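Local coordinates for outer membrane porin protein 32 (Delftia acidovorans, PDB 2FGQ) that forms anion-selective channels across the bacterial outer membrane as a homotrimeric porin, here with D-malate bound, at residues V4-I9 against L39-T44; I9-V14 against G327-F332; F85-L90 against S139-N144; D105-T110 against K256-L261; V252-L257 against G277-L282. All coordinates share one frame; numbering follows the deposited sequence.

Contact 1 (V4-I9 against L39-T44); sequences VTLFGI and LGLRGT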
# COMPACT_ATOMS: atom_id res chain seq x y z
N VAL A 4 -18.31 1.98 11.61
CA VAL A 4 -16.97 2.09 10.94
C VAL A 4 -16.96 3.34 10.05
O VAL A 4 -17.88 3.56 9.24
CB VAL A 4 -16.63 0.88 10.08
CG1 VAL A 4 -15.35 1.07 9.34
CG2 VAL A 4 -16.54 -0.40 10.98
N THR A 5 -15.93 4.17 10.23
CA THR A 5 -15.81 5.46 9.60
C THR A 5 -14.56 5.50 8.73
O THR A 5 -13.47 5.22 9.20
CB THR A 5 -15.70 6.54 10.69
OG1 THR A 5 -16.89 6.57 11.48
CG2 THR A 5 -15.62 7.91 10.07
N LEU A 6 -14.74 5.88 7.47
CA LEU A 6 -13.64 6.18 6.58
C LEU A 6 -13.41 7.67 6.70
O LEU A 6 -14.35 8.45 6.64
CB LEU A 6 -14.06 5.89 5.15
CG LEU A 6 -13.14 6.45 4.07
CD1 LEU A 6 -11.92 5.60 4.03
CD2 LEU A 6 -13.91 6.44 2.77
N PHE A 7 -12.16 8.08 6.85
CA PHE A 7 -11.85 9.49 6.99
C PHE A 7 -10.52 9.81 6.33
O PHE A 7 -9.72 8.93 6.03
CB PHE A 7 -11.81 9.90 8.47
CG PHE A 7 -10.70 9.24 9.24
CD1 PHE A 7 -10.87 7.98 9.79
CD2 PHE A 7 -9.47 9.90 9.41
CE1 PHE A 7 -9.84 7.38 10.48
CE2 PHE A 7 -8.44 9.30 10.12
CZ PHE A 7 -8.63 8.04 10.65
N GLY A 8 -10.22 11.10 6.20
CA GLY A 8 -8.95 11.50 5.68
C GLY A 8 -8.81 12.98 5.53
O GLY A 8 -9.72 13.77 5.84
N ILE A 9 -7.62 13.34 5.08
CA ILE A 9 -7.24 14.71 4.77
C ILE A 9 -6.32 14.69 3.58
O ILE A 9 -5.34 13.97 3.56
CB ILE A 9 -6.51 15.45 5.95
CG1 ILE A 9 -7.32 15.40 7.24
CG2 ILE A 9 -6.19 16.88 5.55
CD1 ILE A 9 -6.66 16.05 8.43
N LEU A 39 -5.21 9.00 5.34
CA LEU A 39 -6.36 8.17 4.95
C LEU A 39 -6.48 7.09 6.03
O LEU A 39 -5.50 6.49 6.37
CB LEU A 39 -6.17 7.56 3.57
CG LEU A 39 -7.26 6.60 3.12
CD1 LEU A 39 -8.57 7.31 2.92
CD2 LEU A 39 -6.84 5.96 1.82
N GLY A 40 -7.67 6.92 6.58
CA GLY A 40 -7.86 5.97 7.66
C GLY A 40 -9.24 5.40 7.75
O GLY A 40 -10.22 5.89 7.16
N LEU A 41 -9.32 4.34 8.56
CA LEU A 41 -10.55 3.69 8.90
C LEU A 41 -10.53 3.50 10.40
O LEU A 41 -9.53 3.08 10.93
CB LEU A 41 -10.61 2.32 8.24
CG LEU A 41 -10.67 2.26 6.72
CD1 LEU A 41 -9.60 3.02 5.98
CD2 LEU A 41 -10.64 0.82 6.26
N ARG A 42 -11.65 3.76 11.05
CA ARG A 42 -11.75 3.52 12.49
C ARG A 42 -13.12 3.05 12.84
O ARG A 42 -14.10 3.27 12.14
CB ARG A 42 -11.41 4.78 13.26
CG ARG A 42 -12.30 5.94 12.96
CD ARG A 42 -11.83 7.28 13.67
NE ARG A 42 -12.69 8.39 13.25
CZ ARG A 42 -12.30 9.59 12.79
NH1 ARG A 42 -11.03 9.98 12.71
NH2 ARG A 42 -13.25 10.45 12.45
N GLY A 43 -13.21 2.31 13.93
CA GLY A 43 -14.50 1.86 14.36
C GLY A 43 -14.55 1.63 15.84
O GLY A 43 -13.53 1.48 16.48
N THR A 44 -15.77 1.61 16.34
CA THR A 44 -16.01 1.37 17.74
C THR A 44 -17.19 0.40 17.83
O THR A 44 -18.15 0.51 17.06
CB THR A 44 -16.35 2.71 18.50
OG1 THR A 44 -15.20 3.57 18.51
CG2 THR A 44 -16.55 2.48 19.90
O HOH W 1 -16.56 4.87 13.70
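Leu-39 meets Leu-6 where two antiparallel strands of a hairpin in the porin barrel, 39-44 and 4-9, lie edge to edge. Their CD1 atoms are 3.9 Å apart, on a face where leucines of both neighbouring subunits also pack, which suits bulky apolar side chains. Gly-40 and Phe-7 form a hydrogen-bonded pair. Having no side chain, Gly-40 lets the Phe-7 ring lie over its CA, which makes a CH-pi contact 4.0 Å from the ring centroid. Leu-41 returns to the leucine face, where its CD1 touches CD1 of Leu-6. Arg-42 covers the opposite face of the Phe-7 ring. Its CG sits between the backbone N and the carbonyl carbon (chi1 60°), and the guanidinium stacks in a cation-pi contact, planes 18° apart, with NH1 over the ring centre. The carbonyl O of Arg-42 accepts from Thr-5 N at 2.8 Å, and a water bound to Thr-5 OG1 gives it a second, weak bond. Gly-43 then pairs closely with Val-4, their CA atoms 4.2 Å apart.

Contact 2 (I9-V14 against G327-F332); sequences IVDTNV and GIRHAF. With SO4 (sulfate ion), chain F.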
# COMPACT_ATOMS: atom_id res chain seq x y z
N ILE A 9 -7.62 13.34 5.08
CA ILE A 9 -7.24 14.71 4.77
C ILE A 9 -6.32 14.69 3.58
O ILE A 9 -5.34 13.97 3.56
CB ILE A 9 -6.51 15.45 5.95
CG1 ILE A 9 -7.32 15.40 7.24
CG2 ILE A 9 -6.19 16.88 5.55
CD1 ILE A 9 -6.66 16.05 8.43
N VAL A 10 -6.61 15.53 2.59
CA VAL A 10 -5.63 15.82 1.54
C VAL A 10 -5.24 17.30 1.69
O VAL A 10 -6.07 18.20 1.53
CB VAL A 10 -6.13 15.52 0.11
CG1 VAL A 10 -5.00 15.76 -0.85
CG2 VAL A 10 -6.63 14.11 -0.00
N ASP A 11 -3.99 17.51 2.01
CA ASP A 11 -3.41 18.84 2.22
C ASP A 11 -2.21 18.91 1.27
O ASP A 11 -1.23 18.16 1.43
CB ASP A 11 -3.00 19.01 3.68
CG ASP A 11 -2.31 20.31 3.96
OD1 ASP A 11 -1.52 20.78 3.10
OD2 ASP A 11 -2.48 20.88 5.07
N THR A 12 -2.34 19.76 0.25
CA THR A 12 -1.32 19.91 -0.78
C THR A 12 -1.07 21.39 -0.99
O THR A 12 -1.98 22.21 -0.90
CB THR A 12 -1.78 19.19 -2.06
OG1 THR A 12 -1.94 17.81 -1.75
CG2 THR A 12 -0.75 19.20 -3.16
N ASN A 13 0.20 21.70 -1.26
CA ASN A 13 0.63 23.10 -1.29
C ASN A 13 1.65 23.35 -2.40
O ASN A 13 2.21 22.45 -2.99
CB ASN A 13 1.21 23.56 0.09
CG ASN A 13 2.33 22.63 0.60
OD1 ASN A 13 3.35 22.43 -0.09
ND2 ASN A 13 2.15 22.07 1.81
N VAL A 14 1.88 24.63 -2.65
CA VAL A 14 3.11 25.07 -3.28
C VAL A 14 4.03 25.59 -2.17
O VAL A 14 3.58 26.20 -1.21
CB VAL A 14 2.84 26.14 -4.37
CG1 VAL A 14 4.11 26.71 -4.88
CG2 VAL A 14 2.04 25.54 -5.51
N GLY A 327 -1.36 26.64 0.45
CA GLY A 327 -2.03 25.39 0.12
C GLY A 327 -3.49 25.32 0.49
O GLY A 327 -4.11 26.30 0.92
N ILE A 328 -4.05 24.14 0.28
CA ILE A 328 -5.43 23.83 0.59
C ILE A 328 -5.41 22.56 1.42
O ILE A 328 -4.65 21.62 1.15
CB ILE A 328 -6.27 23.65 -0.71
CG1 ILE A 328 -7.74 23.30 -0.39
CG2 ILE A 328 -5.72 22.62 -1.66
CD1 ILE A 328 -8.69 23.45 -1.57
N ARG A 329 -6.27 22.54 2.42
CA ARG A 329 -6.48 21.35 3.22
C ARG A 329 -7.95 20.96 3.10
O ARG A 329 -8.84 21.77 3.38
CB ARG A 329 -6.13 21.68 4.67
CG ARG A 329 -6.55 20.62 5.64
CD ARG A 329 -7.54 21.27 6.62
NE ARG A 329 -6.65 21.61 7.60
CZ ARG A 329 -6.64 22.55 8.58
NH1 ARG A 329 -7.56 23.50 8.88
NH2 ARG A 329 -5.57 22.48 9.35
N HIS A 330 -8.21 19.73 2.71
CA HIS A 330 -9.57 19.23 2.55
C HIS A 330 -9.71 17.95 3.36
O HIS A 330 -9.08 16.93 3.06
CB HIS A 330 -9.92 18.95 1.11
CG HIS A 330 -11.32 18.51 0.95
ND1 HIS A 330 -11.69 17.24 0.57
CD2 HIS A 330 -12.47 19.18 1.19
CE1 HIS A 330 -13.02 17.16 0.58
NE2 HIS A 330 -13.51 18.34 0.92
N ALA A 331 -10.57 18.01 4.36
CA ALA A 331 -10.88 16.86 5.22
C ALA A 331 -12.13 16.17 4.71
O ALA A 331 -13.03 16.83 4.18
CB ALA A 331 -11.10 17.31 6.65
N PHE A 332 -12.20 14.86 4.92
CA PHE A 332 -13.39 14.10 4.56
C PHE A 332 -13.64 13.00 5.57
O PHE A 332 -12.78 12.67 6.40
CB PHE A 332 -13.29 13.56 3.14
CG PHE A 332 -12.10 12.67 2.89
CD1 PHE A 332 -12.19 11.28 3.06
CD2 PHE A 332 -10.90 13.18 2.46
CE1 PHE A 332 -11.11 10.46 2.82
CE2 PHE A 332 -9.81 12.35 2.23
CZ PHE A 332 -9.94 10.96 2.42
OXT PHE A 332 -14.78 12.47 5.56
S SO4 F . -5.78 24.79 12.40
O1 SO4 F . -6.93 25.22 11.59
O2 SO4 F . -5.16 25.95 13.05
O3 SO4 F . -6.28 23.89 13.45
O4 SO4 F . -4.80 24.09 11.57
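The Phe-332 ring presents its edge to Val-10, CE2 lying 4.3 Å from Val-10 CG2, and it stacks with Phe-55 of the second subunit. A second flat group, the Arg-329 guanidinium, meets a sulfate at its edge, with the sulfur in its plane: NH2 donates to O4 at 2.8 Å and NH1 to O1 at 3.3 Å. Bends at chi2 (-120°) and chi3 (-94°), which place CD and NE, turn the chain on its way there. The carboxylate of Asp-11 is turned 78° from that guanidinium and forms no salt bridge with it; its OD2 instead rests 3.8 Å from Arg-329 CB. The aliphatic start of the arginine also serves Ile-9, whose CG2 runs alongside it, 3.8 Å from Arg-329 CG.

Beneath these side chains, the first and last strands of the barrel pair antiparallel and close the cylinder. Val-10 and His-330 exchange two backbone hydrogen bonds, as do Thr-12 and Ile-328. At Gly-327 the bare backbone comes close to Asn-13, its CA 3.7 Å from Asn-13 CB.

Asp-11 is buried, yet its oxygens accept from Tyr-289 OH and from the backbone N-H groups of Gly-33, Ala-34 and Ser-35, which would favour the charged form. Arg-329 NH2 also bonds Ser-35 OG, and the guanidinium holds the sulfate. That ion probably came from the crystallisation liquor, but its capture is consistent with a channel wall that attracts anions.

Contact 3 (F85-L90 against S139-N144); sequences FGEVRL and SYYTPN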
# COMPACT_ATOMS: atom_id res chain seq x y z
N PHE A 85 -12.61 2.88 32.92
CA PHE A 85 -11.23 2.79 33.34
C PHE A 85 -10.25 3.62 32.48
O PHE A 85 -9.11 3.79 32.85
CB PHE A 85 -10.78 1.32 33.36
CG PHE A 85 -10.83 0.67 32.01
CD1 PHE A 85 -9.77 0.81 31.11
CD2 PHE A 85 -11.96 0.01 31.61
CE1 PHE A 85 -9.86 0.24 29.83
CE2 PHE A 85 -12.06 -0.55 30.36
CZ PHE A 85 -11.02 -0.43 29.47
N GLY A 86 -10.72 4.13 31.35
CA GLY A 86 -9.86 4.78 30.38
C GLY A 86 -9.81 3.97 29.09
O GLY A 86 -10.83 3.45 28.63
N GLU A 87 -8.62 3.84 28.55
CA GLU A 87 -8.42 3.17 27.26
C GLU A 87 -7.06 2.52 27.21
O GLU A 87 -6.05 3.13 27.58
CB GLU A 87 -8.53 4.18 26.12
CG GLU A 87 -8.47 3.61 24.73
CD GLU A 87 -8.36 4.70 23.65
OE1 GLU A 87 -8.02 5.86 23.94
OE2 GLU A 87 -8.59 4.38 22.50
N VAL A 88 -7.03 1.27 26.74
CA VAL A 88 -5.81 0.56 26.45
C VAL A 88 -5.76 0.30 24.95
O VAL A 88 -6.71 -0.19 24.38
CB VAL A 88 -5.72 -0.77 27.22
CG1 VAL A 88 -4.48 -1.52 26.83
CG2 VAL A 88 -5.73 -0.49 28.73
N ARG A 89 -4.63 0.64 24.33
CA ARG A 89 -4.40 0.42 22.88
C ARG A 89 -3.17 -0.43 22.64
O ARG A 89 -2.14 -0.26 23.30
CB ARG A 89 -4.13 1.73 22.20
CG ARG A 89 -5.15 2.79 22.34
CD ARG A 89 -4.75 4.05 21.50
NE ARG A 89 -5.57 5.18 21.82
CZ ARG A 89 -5.33 6.42 21.46
NH1 ARG A 89 -4.22 6.78 20.79
NH2 ARG A 89 -6.20 7.33 21.81
N LEU A 90 -3.30 -1.35 21.68
CA LEU A 90 -2.18 -2.15 21.20
C LEU A 90 -1.92 -1.85 19.74
O LEU A 90 -2.84 -1.97 18.94
CB LEU A 90 -2.51 -3.65 21.25
CG LEU A 90 -2.45 -4.50 22.53
CD1 LEU A 90 -2.59 -3.84 23.78
CD2 LEU A 90 -3.23 -5.83 22.43
N SER A 139 -0.32 1.16 25.13
CA SER A 139 -0.53 2.39 25.89
C SER A 139 -1.79 2.32 26.71
O SER A 139 -2.73 1.57 26.39
CB SER A 139 -0.64 3.60 25.01
OG SER A 139 0.51 3.81 24.25
N TYR A 140 -1.77 3.07 27.80
CA TYR A 140 -2.90 3.21 28.70
C TYR A 140 -3.12 4.70 28.94
O TYR A 140 -2.20 5.41 29.34
CB TYR A 140 -2.67 2.47 30.01
CG TYR A 140 -3.71 2.81 31.05
CD1 TYR A 140 -5.07 2.65 30.77
CD2 TYR A 140 -3.35 3.34 32.29
CE1 TYR A 140 -6.04 3.03 31.66
CE2 TYR A 140 -4.34 3.73 33.18
CZ TYR A 140 -5.66 3.56 32.88
OH TYR A 140 -6.61 3.93 33.81
N TYR A 141 -4.34 5.14 28.72
CA TYR A 141 -4.79 6.52 28.95
C TYR A 141 -5.90 6.51 29.99
O TYR A 141 -6.90 5.80 29.87
CB TYR A 141 -5.28 7.18 27.65
CG TYR A 141 -4.19 7.35 26.67
CD1 TYR A 141 -3.94 6.40 25.68
CD2 TYR A 141 -3.39 8.49 26.72
CE1 TYR A 141 -2.90 6.56 24.79
CE2 TYR A 141 -2.36 8.69 25.79
CZ TYR A 141 -2.12 7.70 24.82
OH TYR A 141 -1.09 7.89 23.91
N THR A 142 -5.69 7.28 31.05
CA THR A 142 -6.71 7.40 32.09
C THR A 142 -7.86 8.25 31.63
O THR A 142 -7.72 9.05 30.70
CB THR A 142 -6.16 8.05 33.38
OG1 THR A 142 -5.90 9.44 33.16
CG2 THR A 142 -4.83 7.44 33.85
N PRO A 143 -8.98 8.16 32.33
CA PRO A 143 -10.00 9.19 32.18
C PRO A 143 -9.44 10.55 32.69
O PRO A 143 -8.37 10.66 33.32
CB PRO A 143 -11.14 8.70 33.10
CG PRO A 143 -10.86 7.23 33.32
CD PRO A 143 -9.35 7.16 33.33
N ASN A 144 -10.17 11.60 32.37
CA ASN A 144 -9.91 12.93 32.94
C ASN A 144 -10.84 13.04 34.16
O ASN A 144 -12.06 13.03 34.01
CB ASN A 144 -10.17 14.01 31.91
CG ASN A 144 -9.93 15.43 32.45
OD1 ASN A 144 -10.30 15.74 33.60
ND2 ASN A 144 -9.36 16.30 31.62
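Tyr-140 has CG anti to the backbone N (chi1 169°), which starts its ring out across the partner strand, while on the other face Tyr-141 and Arg-89 both have CG anti to the carbonyl carbon. The phenol of Tyr-140 donates from OH to Phe-85 O at 2.7 Å, almost in line with the carbonyl and in the plane of the ring. On the way the ring passes Val-88, with CD1 3.8 Å from Val-88 CG2. Gly-86 suits the bend that follows Phe-85, since its positive phi is easy only for glycine, and its CA comes 3.2 Å from Tyr-141 O. Pro-143 closes this end, CD 3.4 Å from Phe-85 O.

Across the sheet, CE1 of Tyr-141 lies 4.1 Å above the centre of the Arg-89 guanidinium, the planes inclined at 39°. Arg-89 grips Glu-87 side-on in a salt bridge, NH2 to Glu-87 OE1 and NE to Glu-87 OE2, both at 3.2 Å, and its NH1 forms a salt bridge with Asp-93. Four backbone hydrogen bonds zip Glu-87 to Tyr-141 and Arg-89 to Ser-139. Such a pair of adjacent antiparallel strands, joined by a long loop rather than a tight turn, is typical of porins, whose third loop folds into the barrel and narrows the pore.

Contact 4 (D105-T110 against K256-L261); sequences DLFSAT and KLQYAL. With SO4 (sulfate ion), chain F.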
# COMPACT_ATOMS: atom_id res chain seq x y z
N ASP A 105 1.98 22.83 20.17
CA ASP A 105 2.50 23.43 18.96
C ASP A 105 1.34 23.97 18.13
O ASP A 105 0.47 23.22 17.72
CB ASP A 105 3.20 22.32 18.19
CG ASP A 105 3.97 22.77 16.99
OD1 ASP A 105 3.97 23.94 16.58
OD2 ASP A 105 4.66 21.92 16.38
N LEU A 106 1.34 25.27 17.87
CA LEU A 106 0.24 25.87 17.14
C LEU A 106 0.16 25.49 15.68
O LEU A 106 -0.88 25.69 15.04
CB LEU A 106 0.34 27.38 17.28
CG LEU A 106 -0.39 28.06 18.43
CD1 LEU A 106 -0.76 27.19 19.57
CD2 LEU A 106 0.40 29.26 18.83
N PHE A 107 1.26 24.92 15.17
CA PHE A 107 1.37 24.47 13.78
C PHE A 107 1.28 22.96 13.70
O PHE A 107 1.47 22.39 12.63
CB PHE A 107 2.67 24.98 13.18
CG PHE A 107 2.63 26.43 12.90
CD1 PHE A 107 2.07 26.89 11.72
CD2 PHE A 107 3.10 27.34 13.81
CE1 PHE A 107 2.03 28.24 11.47
CE2 PHE A 107 3.03 28.71 13.57
CZ PHE A 107 2.49 29.15 12.41
N SER A 108 0.96 22.34 14.82
CA SER A 108 0.49 20.93 14.82
C SER A 108 1.52 19.95 14.28
O SER A 108 1.16 18.95 13.62
CB SER A 108 -0.80 20.78 14.02
OG SER A 108 -1.74 21.79 14.34
N ALA A 109 2.78 20.23 14.58
CA ALA A 109 3.88 19.34 14.30
C ALA A 109 3.93 19.03 12.81
O ALA A 109 4.43 17.99 12.43
CB ALA A 109 3.77 18.02 15.13
N THR A 110 3.48 19.95 11.97
CA THR A 110 3.62 19.75 10.51
C THR A 110 3.85 21.08 9.81
O THR A 110 3.72 22.13 10.43
CB THR A 110 2.38 18.99 9.90
OG1 THR A 110 2.66 18.56 8.56
CG2 THR A 110 1.19 19.87 9.75
N LYS A 256 -1.59 32.82 13.37
CA LYS A 256 -0.70 32.12 14.30
C LYS A 256 0.72 32.65 14.19
O LYS A 256 1.21 32.91 13.10
CB LYS A 256 -0.65 30.60 14.01
CG LYS A 256 -1.94 29.86 13.92
CD LYS A 256 -1.66 28.50 13.28
CE LYS A 256 -2.88 27.79 12.92
NZ LYS A 256 -2.51 26.39 12.57
N LEU A 257 1.39 32.79 15.33
CA LEU A 257 2.76 33.24 15.39
C LEU A 257 3.50 32.40 16.43
O LEU A 257 3.02 32.25 17.55
CB LEU A 257 2.76 34.70 15.83
CG LEU A 257 3.78 35.77 15.49
CD1 LEU A 257 4.12 36.75 16.64
CD2 LEU A 257 4.94 35.43 14.64
N GLN A 258 4.65 31.86 16.05
CA GLN A 258 5.41 31.01 16.96
C GLN A 258 6.88 31.28 16.84
O GLN A 258 7.41 31.46 15.74
CB GLN A 258 5.12 29.55 16.66
CG GLN A 258 5.52 28.59 17.75
CD GLN A 258 4.84 27.22 17.55
OE1 GLN A 258 5.46 26.28 17.02
NE2 GLN A 258 3.59 27.12 17.97
N TYR A 259 7.54 31.35 17.99
CA TYR A 259 8.98 31.50 18.09
C TYR A 259 9.57 30.27 18.73
O TYR A 259 9.00 29.75 19.70
CB TYR A 259 9.32 32.75 18.97
CG TYR A 259 10.80 32.85 19.28
CD1 TYR A 259 11.68 33.41 18.38
CD2 TYR A 259 11.32 32.30 20.46
CE1 TYR A 259 13.05 33.44 18.65
CE2 TYR A 259 12.68 32.35 20.75
CZ TYR A 259 13.54 32.91 19.83
OH TYR A 259 14.90 32.95 20.10
N ALA A 260 10.70 29.78 18.23
CA ALA A 260 11.37 28.64 18.83
C ALA A 260 12.89 28.86 18.83
O ALA A 260 13.45 29.61 18.02
CB ALA A 260 11.04 27.35 18.09
N LEU A 261 13.52 28.23 19.80
CA LEU A 261 14.96 28.24 19.93
C LEU A 261 15.43 26.79 20.18
O LEU A 261 14.87 26.09 21.03
CB LEU A 261 15.31 29.12 21.14
CG LEU A 261 16.80 29.28 21.50
CD1 LEU A 261 17.37 28.17 22.21
CD2 LEU A 261 17.67 29.64 20.38
S SO4 F . -5.78 24.79 12.40
O1 SO4 F . -6.93 25.22 11.59
O2 SO4 F . -5.16 25.95 13.05
O3 SO4 F . -6.28 23.89 13.45
O4 SO4 F . -4.80 24.09 11.57
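Phe-107 wedges its ring against Lys-256 and Gln-258, and with Leu-106 it makes up the tightly packed part of the contact. Lys-256 CD lies 4.1 Å above one ring face, offset toward the rim, and Lys-256 CB is 3.8 Å from CZ. Gln-258 CB meets the ring at its edge, 3.8 Å from CE2. An aromatic side chain suits the spot because long aliphatic chains cover it from two directions. Leu-106 points at the strand and packs its CB against the end of the Gln-258 side chain. The looser side is that of Leu-257, on the surface and touched lightly, its O 4.2 Å from Leu-106 CD2, and of exposed Ser-108.

Residues 105-110 belong to the long loop that folds inward in porins, and the contact ties it to the barrel wall. The loop is shaped by Asp-105. Its OD1 accepts from Phe-107 N at 3.2 Å, making an Asx turn, and OD2 from Ala-109 N at 3.1 Å, both from above the carboxylate plane; Phe-115 N bonds to OD2 as well. Ala-109, inside the type I' turn from Phe-107 to Thr-110, lines the D-malate pocket.

Lys-256 ends the contact on a charge. Its NZ donates to Leu-106 O at 3.0 Å, in the carbonyl plane, and to sulfate O2 at 2.7 Å. One ammonium thus holds the loop through a neutral carbonyl and keeps its charge available to an anion, as would befit an anion-selective pore.

Contact 5 (V252-L257 against G277-L282); sequences VGEVKL and GYVHNL. With SO4 (sulfate ion), chain F.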
# COMPACT_ATOMS: atom_id res chain seq x y z
N VAL A 252 -14.01 33.53 9.97
CA VAL A 252 -13.52 32.31 9.29
C VAL A 252 -11.97 32.19 9.21
O VAL A 252 -11.44 31.23 8.67
CB VAL A 252 -14.16 32.23 7.89
CG1 VAL A 252 -13.46 33.12 6.89
CG2 VAL A 252 -14.20 30.87 7.44
N GLY A 253 -11.25 33.13 9.80
CA GLY A 253 -9.81 33.16 9.75
C GLY A 253 -9.15 32.87 11.08
O GLY A 253 -9.76 32.96 12.13
N GLU A 254 -7.86 32.56 11.02
CA GLU A 254 -7.04 32.35 12.21
C GLU A 254 -5.62 32.76 11.86
O GLU A 254 -5.10 32.36 10.82
CB GLU A 254 -7.08 30.90 12.64
CG GLU A 254 -6.26 30.60 13.87
CD GLU A 254 -6.10 29.12 14.08
OE1 GLU A 254 -6.16 28.36 13.08
OE2 GLU A 254 -5.92 28.72 15.25
N VAL A 255 -4.98 33.54 12.72
CA VAL A 255 -3.59 33.90 12.58
C VAL A 255 -2.81 33.22 13.69
O VAL A 255 -3.31 33.05 14.82
CB VAL A 255 -3.39 35.44 12.60
CG1 VAL A 255 -3.80 36.06 13.91
CG2 VAL A 255 -1.98 35.80 12.28
N LYS A 256 -1.59 32.82 13.37
CA LYS A 256 -0.70 32.12 14.30
C LYS A 256 0.72 32.65 14.19
O LYS A 256 1.21 32.91 13.10
CB LYS A 256 -0.65 30.60 14.01
CG LYS A 256 -1.94 29.86 13.92
CD LYS A 256 -1.66 28.50 13.28
CE LYS A 256 -2.88 27.79 12.92
NZ LYS A 256 -2.51 26.39 12.57
N LEU A 257 1.39 32.79 15.33
CA LEU A 257 2.76 33.24 15.39
C LEU A 257 3.50 32.40 16.43
O LEU A 257 3.02 32.25 17.55
CB LEU A 257 2.76 34.70 15.83
CG LEU A 257 3.78 35.77 15.49
CD1 LEU A 257 4.12 36.75 16.64
CD2 LEU A 257 4.94 35.43 14.64
N GLY A 277 1.56 32.20 10.39
CA GLY A 277 0.61 31.42 9.61
C GLY A 277 -0.79 32.02 9.58
O GLY A 277 -1.20 32.70 10.49
N TYR A 278 -1.53 31.72 8.53
CA TYR A 278 -2.90 32.12 8.41
C TYR A 278 -3.68 30.94 7.85
O TYR A 278 -3.22 30.28 6.94
CB TYR A 278 -3.04 33.31 7.45
CG TYR A 278 -4.39 33.97 7.58
CD1 TYR A 278 -4.64 34.79 8.66
CD2 TYR A 278 -5.41 33.74 6.66
CE1 TYR A 278 -5.85 35.39 8.85
CE2 TYR A 278 -6.68 34.39 6.84
CZ TYR A 278 -6.86 35.19 7.96
OH TYR A 278 -8.06 35.85 8.24
N VAL A 279 -4.87 30.70 8.40
CA VAL A 279 -5.79 29.70 7.90
C VAL A 279 -7.12 30.39 7.62
O VAL A 279 -7.65 31.10 8.48
CB VAL A 279 -5.97 28.59 8.94
CG1 VAL A 279 -6.97 27.54 8.46
CG2 VAL A 279 -4.64 27.93 9.25
N HIS A 280 -7.64 30.19 6.42
CA HIS A 280 -8.90 30.79 6.01
C HIS A 280 -9.87 29.64 5.71
O HIS A 280 -9.69 28.93 4.70
CB HIS A 280 -8.68 31.62 4.78
CG HIS A 280 -9.89 32.34 4.30
ND1 HIS A 280 -10.68 31.88 3.28
CD2 HIS A 280 -10.44 33.51 4.70
CE1 HIS A 280 -11.68 32.71 3.08
NE2 HIS A 280 -11.55 33.72 3.92
N ASN A 281 -10.89 29.47 6.53
CA ASN A 281 -11.85 28.39 6.30
C ASN A 281 -12.88 28.73 5.22
O ASN A 281 -13.56 29.78 5.26
CB ASN A 281 -12.55 27.96 7.60
CG ASN A 281 -11.57 27.60 8.68
OD1 ASN A 281 -11.55 28.17 9.77
ND2 ASN A 281 -10.81 26.66 8.43
N LEU A 282 -12.96 27.88 4.23
CA LEU A 282 -14.03 27.99 3.23
C LEU A 282 -15.25 27.22 3.68
O LEU A 282 -16.38 27.53 3.27
CB LEU A 282 -13.57 27.45 1.89
CG LEU A 282 -12.36 28.11 1.25
CD1 LEU A 282 -12.00 27.36 -0.02
CD2 LEU A 282 -12.65 29.57 0.94
S SO4 F . -5.78 24.79 12.40
O1 SO4 F . -6.93 25.22 11.59
O2 SO4 F . -5.16 25.95 13.05
O3 SO4 F . -6.28 23.89 13.45
O4 SO4 F . -4.80 24.09 11.57
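Val-252 O accepts from Asn-281 N in a short, nearly straight bond (2.8 Å, 172° at the hydrogen), the first rung of an antiparallel ladder. Two further pairs follow, Glu-254 with Val-279 and Lys-256 with Gly-277, each exchanging two backbone hydrogen bonds; that from Gly-277 N to Lys-256 O is also 2.8 Å long. On the face carrying Glu-254, Lys-256 and Val-279 a sulfate is bound, and Glu-254 OE1 stands only 2.6 Å from its O2. So short a distance suggests a proton held between the two oxygens, probably on the acid group.

Val-279 packs by CG2 against Lys-256 CE at 4.1 Å and beside Glu-254, a small apolar branch against the stem of a charged chain. The other face belongs to Tyr-278. CG anti to the backbone N (chi1 -165°) directs the ring over the partner strand; Glu-254 N lies over one face, and OH comes 3.5 Å from Gly-253 CA. Glycine suits that position, since the phenol occupies the place of a side chain. Val-255 CB flanks the ring, 4.2 Å from CD1.

The hairpin 253-264/269-281 is flanked on its first strand by 235-249, where Val-249 touches both Val-255 and Tyr-278, and on its second by 286-297, where Ala-287 meets Val-279. Just past the strand end, Leu-282 packs on Leu-47 of the second subunit.

In the fold
All five contacts reach one closed barrel, but at different places. Contacts 1 and 2 share strand 4-17 and meet at Ile-9, where Gly-8 O probably bonds to Phe-332 N; both touch the second subunit. Contact 2 is buried, contacts 1, 4 and 5 partly so, and contact 3 lies at the surface. Contacts 4 and 5 share strand 253-264, with Phe-107 CZ packing on Gly-277 N, yet contact 4 alone joins an inward loop to the wall by side chains, whereas the others are backbone ladders. Arg-329 of contact 2 and Lys-256, common to contacts 4 and 5, hold one sulfate beside Glu-254 of contact 5, while contacts 1 and 3 place arginines against aromatic rings.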